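Local coordinates for beta-lactamase II (Erythrobacter litoralis, PDB 6V73) that hydrolyses beta-lactam antibiotics to substituted beta-amino acids as a zinc-dependent class B metallo-beta-lactamase, at the interface of chains A and B. Coordinates in Å, arbitrary orientation; residue numbers count along the deposited sequence, not the author numbering. Chains: chain A/B, Beta-lactamase II.

The interface of chains A and B. Residues chain A 49, 195, 226; chain B 44, 46.
The phenyl ring of B:Phe46 has A:Ile49 on one face and the B:Met44 carbonyl O on the other, with its CE1 edge turned to A:His226, a zinc ligand of this class B1 metallo-beta-lactamase. The CG2 methyl of A:Ile49 sits 4.0 Å above the B:Phe46 ring plane and over the centre; on the opposite face, from its own chain, the carbonyl O of B:Met44 stands over the middle of the ring. The ring edge at B:Phe46 CE1 points at a face of the A:His226 imidazole, 3.9 Å from CG and toward its rim. The two planes meet edge-to-face at 65°, with centroids 5.3 Å apart. B:Phe46, on a loop between strands 34-41 and 49-58, thus probably lies at the mouth of the partner's zinc site. In A:Ile49, CG1 lies anti to the carbonyl carbon (chi1 -66°), which lays the ethyl branch over the same phenyl face as CG2: CG1 is above the rim near CG, and the terminal CD1 lies above the rim at CD2, 3.7 Å from that B:Phe46 atom. Beside this, the backbone of A:Gly195 packs on B:Met44: the glycine CA is 3.3 Å from the methionine O and 3.8 Å from its CB. The contact recurs with the chains exchanged across a two-fold axis; since the enzyme is a monomer, the pairing may belong to the crystal.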
loop_
_atom_site.group_PDB
_atom_site.type_symbol
_atom_site.label_atom_id
_atom_site.label_comp_id
_atom_site.label_asym_id
_atom_site.label_seq_id
_atom_site.Cartn_x
_atom_site.Cartn_y
_atom_site.Cartn_z
ATOM N N ILE A 49 -6.155 -1.412 8.528
ATOM C CA ILE A 49 -4.885 -0.811 8.922
ATOM C C ILE A 49 -5.149 0.136 10.081
ATOM O O ILE A 49 -6.014 1.014 9.965
ATOM C CB ILE A 49 -4.221 -0.051 7.756
ATOM C CG1 ILE A 49 -3.793 -1.007 6.643
ATOM C CG2 ILE A 49 -3.006 0.717 8.243
ATOM C CD1 ILE A 49 -3.395 -0.265 5.357
ATOM N N GLY A 195 7.128 0.476 5.645
ATOM C CA GLY A 195 5.736 0.654 5.265
ATOM C C GLY A 195 5.607 1.225 3.869
ATOM O O GLY A 195 6.273 0.780 2.932
ATOM N N HIS A 226 1.498 3.767 13.154
ATOM C CA HIS A 226 0.991 2.453 12.766
ATOM C C HIS A 226 1.389 1.332 13.706
ATOM O O HIS A 226 1.167 0.163 13.373
ATOM C CB HIS A 226 1.407 2.129 11.326
ATOM C CG HIS A 226 0.811 3.068 10.315
ATOM N ND1 HIS A 226 -0.547 3.161 10.098
ATOM C CD2 HIS A 226 1.383 3.981 9.494
ATOM C CE1 HIS A 226 -0.785 4.076 9.175
ATOM N NE2 HIS A 226 0.369 4.587 8.790
ATOM N N MET B 44 4.171 -4.072 3.703
ATOM C CA MET B 44 4.288 -2.767 4.344
ATOM C C MET B 44 4.156 -2.847 5.852
ATOM O O MET B 44 3.913 -1.825 6.501
ATOM C CB MET B 44 3.249 -1.798 3.786
ATOM C CG MET B 44 3.227 -1.787 2.271
ATOM S SD MET B 44 2.184 -0.457 1.660
ATOM C CE MET B 44 2.052 -0.935 -0.065
ATOM N N PHE B 46 1.776 -4.312 7.467
ATOM C CA PHE B 46 0.370 -4.320 7.844
ATOM C C PHE B 46 -0.222 -5.718 7.814
ATOM O O PHE B 46 -1.445 -5.868 7.905
ATOM C CB PHE B 46 -0.432 -3.401 6.918
ATOM C CG PHE B 46 0.094 -1.995 6.843
ATOM C CD1 PHE B 46 0.528 -1.344 7.972
ATOM C CD2 PHE B 46 0.138 -1.320 5.634
ATOM C CE1 PHE B 46 1.002 -0.043 7.904
ATOM C CE2 PHE B 46 0.607 -0.005 5.566
ATOM C CZ PHE B 46 1.044 0.620 6.697
#